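Local structure of peroxiredoxin 6 (Arenicola marina, 2V2G) at residues Glu102-Asp114 / Thr119-Phe131. The protein probably reduces hydrogen peroxide and organic hydroperoxides to water and alcohols as a thiol-specific peroxidase of the Prx6 subfamily. The protein carries 1 engineered substitution. Residues are numbered along the deposited sequence; the frame is centred on the assembly and turned at random.
Sequences ETRELAVKLGMVD and TSTGMPLTCRAVF. With BEZ (benzoic acid), chain E.
Met112 packs against Ala129, Thr126 and the edge of Phe131. Its CB meets Ala129 CB at 3.9 Å, and beyond CG the chain runs extended (chi2 175°), which carries SD to the edge of the Phe131 ring, a Met-aromatic contact with CE2 at 4.0 Å. The same ring tip takes Leu110, whose CB sits 3.9 Å from Phe131 CZ. Thr126 lies side by side with Met112, and its methyl CG2 touches both Met112 CE and Ala107 CB, leaving its hydroxyl a weak bond to Cys127 O. Gly111, at positive phi, closes the helix in a Schellman motif, and the chain then pairs antiparallel with 124-127: Cys127 N donates to Met112 O (2.7 Å) and Asp114 N to Leu125 O (2.8 Å), flanking the non-hydrogen-bonded pair Val113-Thr126. Water 1 links Asp114 O to Leu125 N. Farther out, the Arg104 chain bends at chi2 (67°) and grips Pro124 O side-on, NE at 2.8 Å and NH2 at 3.0 Å, with the oxygen in the guanidinium plane; NH1 turns back to Glu102 O. Met123 crosses at about a right angle, its CE 3.4 Å above one guanidinium face. A leucine in place of Arg104 would probably leave Pro124 O without both donors and Met123 without the flat surface it covers. Helix 105-109 and its exit thus pack against strand 124-133 of the thioredoxin-fold sheet, between strands 31-36 and 139-145, where Arg128 turns away to bind benzoic acid and Glu48 beside Ser45, the engineered replacement at the predicted peroxidatic position.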
ATOM      1  N   GLU A 102     -20.310  -0.178 -13.413  1.00 23.18           N
ATOM      2  CA  GLU A 102     -20.318  -0.026 -14.871  1.00 23.28           C
ATOM      3  C   GLU A 102     -20.289   1.413 -15.349  1.00 21.77           C
ATOM      4  O   GLU A 102     -19.865   1.688 -16.465  1.00 23.38           O
ATOM      5  CB  GLU A 102     -21.515  -0.765 -15.457  1.00 22.70           C
ATOM      6  CG  GLU A 102     -21.589  -2.267 -15.112  1.00 25.18           C
ATOM      7  CD  GLU A 102     -22.878  -2.859 -15.620  1.00 29.63           C
ATOM      8  OE1 GLU A 102     -23.084  -2.884 -16.870  1.00 31.58           O
ATOM      9  OE2 GLU A 102     -23.711  -3.246 -14.771  1.00 33.84           O
ATOM     10  N   THR A 103     -20.799   2.338 -14.531  1.00 22.19           N
ATOM     11  CA  THR A 103     -20.784   3.760 -14.896  1.00 22.11           C
ATOM     12  C   THR A 103     -19.424   4.434 -14.547  1.00 21.69           C
ATOM     13  O   THR A 103     -19.230   5.602 -14.908  1.00 22.21           O
ATOM     14  CB  THR A 103     -21.843   4.562 -14.189  1.00 22.15           C
ATOM     15  OG1 THR A 103     -21.616   4.575 -12.781  1.00 26.51           O
ATOM     16  CG2 THR A 103     -23.257   4.050 -14.577  1.00 22.58           C
ATOM     17  N   ARG A 104     -18.515   3.706 -13.944  1.00 22.79           N
ATOM     18  CA  ARG A 104     -17.238   4.261 -13.442  1.00 22.91           C
ATOM     19  C   ARG A 104     -17.344   5.346 -12.364  1.00 24.12           C
ATOM     20  O   ARG A 104     -16.318   5.919 -11.965  1.00 24.24           O
ATOM     21  CB  ARG A 104     -16.333   4.749 -14.589  1.00 22.29           C
ATOM     22  CG  ARG A 104     -15.668   3.632 -15.353  1.00 22.04           C
ATOM     23  CD  ARG A 104     -16.568   2.744 -16.150  1.00 23.91           C
ATOM     24  NE  ARG A 104     -15.766   1.774 -16.932  1.00 23.97           N
ATOM     25  CZ  ARG A 104     -16.242   0.757 -17.616  1.00 24.79           C
ATOM     26  NH1 ARG A 104     -17.547   0.530 -17.697  1.00 24.73           N
ATOM     27  NH2 ARG A 104     -15.383  -0.063 -18.231  1.00 23.87           N
ATOM     28  N   GLU A 105     -18.544   5.527 -11.802  1.00 24.90           N
ATOM     29  CA  GLU A 105     -18.719   6.505 -10.733  1.00 26.54           C
ATOM     30  C   GLU A 105     -17.739   6.295  -9.581  1.00 23.86           C
ATOM     31  O   GLU A 105     -17.147   7.225  -9.092  1.00 24.52           O
ATOM     32  CB  GLU A 105     -20.146   6.451 -10.195  1.00 26.87           C
ATOM     33  CG  GLU A 105     -20.384   7.311  -8.933  1.00 30.78           C
ATOM     34  CD  GLU A 105     -21.854   7.695  -8.713  1.00 34.66           C
ATOM     35  OE1 GLU A 105     -22.764   6.879  -9.039  1.00 42.32           O
ATOM     36  OE2 GLU A 105     -22.097   8.824  -8.221  1.00 45.53           O
ATOM     37  N   LEU A 106     -17.599   5.061  -9.108  1.00 24.47           N
ATOM     38  CA  LEU A 106     -16.741   4.772  -7.969  1.00 25.76           C
ATOM     39  C   LEU A 106     -15.273   4.784  -8.375  1.00 24.86           C
ATOM     40  O   LEU A 106     -14.421   5.237  -7.619  1.00 25.92           O
ATOM     41  CB  LEU A 106     -17.109   3.447  -7.310  1.00 27.09           C
ATOM     42  CG  LEU A 106     -18.391   3.485  -6.476  1.00 32.13           C
ATOM     43  CD1 LEU A 106     -18.637   2.040  -5.888  1.00 34.58           C
ATOM     44  CD2 LEU A 106     -18.228   4.510  -5.338  1.00 34.76           C
ATOM     45  N   ALA A 107     -14.996   4.309  -9.589  1.00 24.79           N
ATOM     46  CA  ALA A 107     -13.588   4.299 -10.067  1.00 24.22           C
ATOM     47  C   ALA A 107     -13.062   5.728  -9.995  1.00 23.69           C
ATOM     48  O   ALA A 107     -11.942   5.965  -9.535  1.00 23.80           O
ATOM     49  CB  ALA A 107     -13.518   3.787 -11.527  1.00 23.73           C
ATOM     50  N   VAL A 108     -13.842   6.682 -10.449  1.00 23.38           N
ATOM     51  CA  VAL A 108     -13.451   8.073 -10.420  1.00 23.25           C
ATOM     52  C   VAL A 108     -13.483   8.643  -8.995  1.00 23.83           C
ATOM     53  O   VAL A 108     -12.517   9.252  -8.557  1.00 24.16           O
ATOM     54  CB  VAL A 108     -14.328   8.896 -11.365  1.00 23.22           C
ATOM     55  CG1 VAL A 108     -14.094  10.410 -11.175  1.00 23.78           C
ATOM     56  CG2 VAL A 108     -14.063   8.422 -12.823  1.00 22.91           C
ATOM     57  N   LYS A 109     -14.585   8.454  -8.274  1.00 25.52           N
ATOM     58  CA  LYS A 109     -14.705   9.006  -6.931  1.00 26.57           C
ATOM     59  C   LYS A 109     -13.543   8.605  -6.001  1.00 25.75           C
ATOM     60  O   LYS A 109     -13.015   9.434  -5.223  1.00 25.28           O
ATOM     61  CB  LYS A 109     -16.068   8.575  -6.309  1.00 26.05           C
ATOM     62  CG  LYS A 109     -16.441   9.171  -4.965  1.00 30.29           C
ATOM     63  CD  LYS A 109     -17.950   9.510  -4.882  1.00 33.90           C
ATOM     64  CE  LYS A 109     -18.261  10.297  -3.551  1.00 37.84           C
ATOM     65  NZ  LYS A 109     -19.728  10.219  -3.041  1.00 40.29           N
ATOM     66  N   LEU A 110     -13.128   7.343  -6.099  1.00 25.43           N
ATOM     67  CA  LEU A 110     -12.145   6.751  -5.197  1.00 25.42           C
ATOM     68  C   LEU A 110     -10.716   6.909  -5.719  1.00 25.50           C
ATOM     69  O   LEU A 110      -9.738   6.410  -5.087  1.00 26.88           O
ATOM     70  CB  LEU A 110     -12.520   5.274  -4.894  1.00 25.19           C
ATOM     71  CG  LEU A 110     -13.876   4.945  -4.244  1.00 27.23           C
ATOM     72  CD1 LEU A 110     -13.991   3.488  -3.837  1.00 29.52           C
ATOM     73  CD2 LEU A 110     -14.071   5.843  -3.030  1.00 32.93           C
ATOM     74  N   GLY A 111     -10.564   7.607  -6.850  1.00 24.24           N
ATOM     75  CA  GLY A 111      -9.230   7.862  -7.356  1.00 24.89           C
ATOM     76  C   GLY A 111      -8.505   6.574  -7.724  1.00 24.91           C
ATOM     77  O   GLY A 111      -7.271   6.518  -7.632  1.00 25.75           O
ATOM     78  N   MET A 112      -9.268   5.599  -8.255  1.00 23.47           N
ATOM     79  CA  MET A 112      -8.727   4.272  -8.528  1.00 24.00           C
ATOM     80  C   MET A 112      -8.725   3.833 -10.018  1.00 23.82           C
ATOM     81  O   MET A 112      -8.732   2.622 -10.281  1.00 24.56           O
ATOM     82  CB  MET A 112      -9.346   3.243  -7.654  1.00 25.16           C
ATOM     83  CG  MET A 112     -10.819   3.085  -7.906  1.00 22.90           C
ATOM     84  SD  MET A 112     -11.483   1.720  -6.907  1.00 28.16           S
ATOM     85  CE  MET A 112     -13.222   1.999  -7.230  1.00 28.05           C
ATOM     86  N   VAL A 113      -8.665   4.785 -10.945  1.00 23.63           N
ATOM     87  CA  VAL A 113      -8.599   4.465 -12.382  1.00 23.29           C
ATOM     88  C   VAL A 113      -7.169   3.959 -12.726  1.00 25.09           C
ATOM     89  O   VAL A 113      -6.158   4.472 -12.217  1.00 25.13           O
ATOM     90  CB  VAL A 113      -8.963   5.671 -13.240  1.00 24.27           C
ATOM     91  CG1 VAL A 113      -8.739   5.347 -14.710  1.00 23.21           C
ATOM     92  CG2 VAL A 113     -10.429   6.127 -13.019  1.00 23.82           C
ATOM     93  N   ASP A 114      -7.103   2.865 -13.453  1.00 25.43           N
ATOM     94  CA  ASP A 114      -5.788   2.323 -13.858  1.00 24.96           C
ATOM     95  C   ASP A 114      -5.209   3.234 -14.943  1.00 26.13           C
ATOM     96  O   ASP A 114      -5.895   3.688 -15.858  1.00 25.72           O
ATOM     97  CB  ASP A 114      -5.918   0.901 -14.387  1.00 24.28           C
ATOM     98  CG  ASP A 114      -4.578   0.187 -14.462  1.00 24.60           C
ATOM     99  OD1 ASP A 114      -4.217  -0.391 -13.406  1.00 27.36           O
ATOM    100  OD2 ASP A 114      -3.938   0.261 -15.560  1.00 23.75           O
ATOM    101  N   THR A 119     -10.753  -0.663 -21.689  1.00 28.67           N
ATOM    102  CA  THR A 119     -11.424  -1.596 -22.585  1.00 29.43           C
ATOM    103  C   THR A 119     -11.015  -1.279 -24.018  1.00 30.21           C
ATOM    104  O   THR A 119     -10.542  -0.168 -24.316  1.00 29.47           O
ATOM    105  CB  THR A 119     -12.966  -1.517 -22.486  1.00 29.39           C
ATOM    106  OG1 THR A 119     -13.409  -0.259 -23.003  1.00 27.08           O
ATOM    107  CG2 THR A 119     -13.420  -1.718 -21.035  1.00 29.67           C
ATOM    108  N   SER A 120     -11.256  -2.247 -24.905  1.00 30.87           N
ATOM    109  CA  SER A 120     -11.009  -2.096 -26.337  1.00 31.72           C
ATOM    110  C   SER A 120     -11.804  -0.931 -26.915  1.00 31.73           C
ATOM    111  O   SER A 120     -11.459  -0.356 -27.954  1.00 32.90           O
ATOM    112  CB  SER A 120     -11.391  -3.383 -27.063  1.00 32.08           C
ATOM    113  OG  SER A 120     -12.793  -3.549 -27.072  1.00 33.88           O
ATOM    114  N   THR A 121     -12.901  -0.600 -26.246  1.00 31.63           N
ATOM    115  CA  THR A 121     -13.779   0.492 -26.638  1.00 31.69           C
ATOM    116  C   THR A 121     -13.425   1.859 -25.973  1.00 31.77           C
ATOM    117  O   THR A 121     -14.116   2.873 -26.174  1.00 32.46           O
ATOM    118  CB  THR A 121     -15.225   0.069 -26.294  1.00 31.75           C
ATOM    119  OG1 THR A 121     -15.353  -0.102 -24.884  1.00 31.58           O
ATOM    120  CG2 THR A 121     -15.576  -1.281 -26.987  1.00 31.19           C
ATOM    121  N   GLY A 122     -12.361   1.876 -25.179  1.00 31.54           N
ATOM    122  CA  GLY A 122     -11.822   3.105 -24.587  1.00 30.86           C
ATOM    123  C   GLY A 122     -12.377   3.454 -23.215  1.00 30.41           C
ATOM    124  O   GLY A 122     -12.188   4.567 -22.748  1.00 30.74           O
ATOM    125  N   MET A 123     -13.083   2.542 -22.568  1.00 29.08           N
ATOM    126  CA  MET A 123     -13.661   2.895 -21.263  1.00 28.23           C
ATOM    127  C   MET A 123     -12.567   2.691 -20.176  1.00 26.34           C
ATOM    128  O   MET A 123     -11.816   1.693 -20.204  1.00 24.77           O
ATOM    129  CB  MET A 123     -14.898   2.028 -20.954  1.00 29.49           C
ATOM    130  CG  MET A 123     -16.136   2.273 -21.825  1.00 31.95           C
ATOM    131  SD  MET A 123     -16.840   3.830 -21.340  1.00 35.94           S
ATOM    132  CE  MET A 123     -17.704   3.366 -19.832  1.00 35.08           C
ATOM    133  N   PRO A 124     -12.477   3.616 -19.214  1.00 25.66           N
ATOM    134  CA  PRO A 124     -11.593   3.392 -18.064  1.00 24.96           C
ATOM    135  C   PRO A 124     -11.889   2.108 -17.272  1.00 24.10           C
ATOM    136  O   PRO A 124     -13.027   1.624 -17.289  1.00 23.19           O
ATOM    137  CB  PRO A 124     -11.837   4.608 -17.160  1.00 25.11           C
ATOM    138  CG  PRO A 124     -12.392   5.637 -18.019  1.00 26.97           C
ATOM    139  CD  PRO A 124     -13.127   4.929 -19.126  1.00 26.81           C
ATOM    140  N   LEU A 125     -10.917   1.649 -16.528  1.00 22.92           N
ATOM    141  CA  LEU A 125     -11.069   0.491 -15.677  1.00 22.72           C
ATOM    142  C   LEU A 125     -10.349   0.803 -14.373  1.00 23.12           C
ATOM    143  O   LEU A 125      -9.495   1.709 -14.310  1.00 23.34           O
ATOM    144  CB  LEU A 125     -10.442  -0.744 -16.298  1.00 22.44           C
ATOM    145  CG  LEU A 125     -11.102  -1.320 -17.549  1.00 23.21           C
ATOM    146  CD1 LEU A 125     -10.106  -2.325 -18.198  1.00 25.62           C
ATOM    147  CD2 LEU A 125     -12.506  -1.946 -17.147  1.00 24.53           C
ATOM    148  N   THR A 126     -10.714   0.111 -13.316  1.00 22.47           N
ATOM    149  CA  THR A 126     -10.026   0.348 -12.041  1.00 22.91           C
ATOM    150  C   THR A 126      -8.651  -0.313 -12.022  1.00 23.13           C
ATOM    151  O   THR A 126      -8.398  -1.251 -12.745  1.00 24.09           O
ATOM    152  CB  THR A 126     -10.805  -0.161 -10.820  1.00 24.13           C
ATOM    153  OG1 THR A 126     -11.022  -1.577 -10.910  1.00 26.96           O
ATOM    154  CG2 THR A 126     -12.168   0.480 -10.700  1.00 24.55           C
ATOM    155  N   CYS A 127      -7.790   0.187 -11.139  1.00 24.31           N
ATOM    156  CA  CYS A 127      -6.541  -0.495 -10.797  1.00 24.49           C
ATOM    157  C   CYS A 127      -6.792  -1.587  -9.732  1.00 25.33           C
ATOM    158  O   CYS A 127      -7.906  -2.120  -9.651  1.00 26.18           O
ATOM    159  CB  CYS A 127      -5.519   0.562 -10.374  1.00 24.84           C
ATOM    160  SG  CYS A 127      -5.878   1.383  -8.793  1.00 27.75           S
ATOM    161  N   ARG A 128      -5.744  -1.983  -9.000  1.00 24.60           N
ATOM    162  CA  ARG A 128      -5.818  -2.944  -7.943  1.00 24.08           C
ATOM    163  C   ARG A 128      -5.725  -2.196  -6.618  1.00 25.04           C
ATOM    164  O   ARG A 128      -4.650  -2.045  -6.000  1.00 24.24           O
ATOM    165  CB  ARG A 128      -4.689  -3.940  -8.101  1.00 22.88           C
ATOM    166  CG  ARG A 128      -4.772  -4.816  -9.320  1.00 22.79           C
ATOM    167  CD  ARG A 128      -3.714  -5.886  -9.385  1.00 22.79           C
ATOM    168  NE  ARG A 128      -3.667  -6.405 -10.747  1.00 25.49           N
ATOM    169  CZ  ARG A 128      -4.582  -7.163 -11.343  1.00 25.05           C
ATOM    170  NH1 ARG A 128      -5.591  -7.654 -10.666  1.00 23.94           N
ATOM    171  NH2 ARG A 128      -4.509  -7.370 -12.644  1.00 25.25           N
ATOM    172  N   ALA A 129      -6.815  -1.544  -6.241  1.00 25.19           N
ATOM    173  CA  ALA A 129      -6.854  -0.689  -5.052  1.00 24.47           C
ATOM    174  C   ALA A 129      -7.311  -1.498  -3.834  1.00 25.34           C
ATOM    175  O   ALA A 129      -8.071  -2.429  -3.983  1.00 24.44           O
ATOM    176  CB  ALA A 129      -7.804   0.539  -5.303  1.00 25.79           C
ATOM    177  N   VAL A 130      -6.912  -1.074  -2.655  1.00 24.04           N
ATOM    178  CA  VAL A 130      -7.419  -1.659  -1.408  1.00 24.78           C
ATOM    179  C   VAL A 130      -7.684  -0.526  -0.451  1.00 23.82           C
ATOM    180  O   VAL A 130      -6.816   0.358  -0.209  1.00 23.79           O
ATOM    181  CB  VAL A 130      -6.493  -2.639  -0.764  1.00 26.52           C
ATOM    182  CG1 VAL A 130      -7.114  -3.259   0.536  1.00 27.71           C
ATOM    183  CG2 VAL A 130      -6.026  -3.725  -1.738  1.00 27.39           C
ATOM    184  N   PHE A 131      -8.882  -0.519   0.103  1.00 22.73           N
ATOM    185  CA  PHE A 131      -9.273   0.445   1.075  1.00 23.06           C
ATOM    186  C   PHE A 131      -9.681  -0.304   2.357  1.00 24.30           C
ATOM    187  O   PHE A 131     -10.546  -1.141   2.313  1.00 24.57           O
ATOM    188  CB  PHE A 131     -10.472   1.324   0.618  1.00 23.51           C
ATOM    189  CG  PHE A 131     -10.229   2.055  -0.661  1.00 23.64           C
ATOM    190  CD1 PHE A 131      -9.548   3.268  -0.668  1.00 26.02           C
ATOM    191  CD2 PHE A 131     -10.606   1.469  -1.885  1.00 26.44           C
ATOM    192  CE1 PHE A 131      -9.301   3.940  -1.862  1.00 25.58           C
ATOM    193  CE2 PHE A 131     -10.361   2.137  -3.065  1.00 25.25           C
ATOM    194  CZ  PHE A 131      -9.623   3.354  -3.050  1.00 24.77           C
TER
HETATM  195  C   BEZ E1222      -4.627  -9.487 -15.127  1.00 26.04           C
HETATM  196  O1  BEZ E1222      -3.734 -10.352 -15.550  1.00 25.23           O
HETATM  197  O2  BEZ E1222      -5.484  -9.595 -14.150  1.00 19.05           O
HETATM  198  C1  BEZ E1222      -4.600  -8.272 -15.979  1.00 27.89           C
HETATM  199  C2  BEZ E1222      -5.720  -7.464 -16.058  1.00 28.83           C
HETATM  200  C3  BEZ E1222      -5.683  -6.357 -16.860  1.00 29.04           C
HETATM  201  C4  BEZ E1222      -4.547  -6.096 -17.628  1.00 29.46           C
HETATM  202  C5  BEZ E1222      -3.395  -6.890 -17.539  1.00 31.69           C
HETATM  203  C6  BEZ E1222      -3.427  -8.006 -16.710  1.00 29.12           C
HETATM  204  O   HOH W   1      -8.263   2.995 -17.169  1.00 17.76           O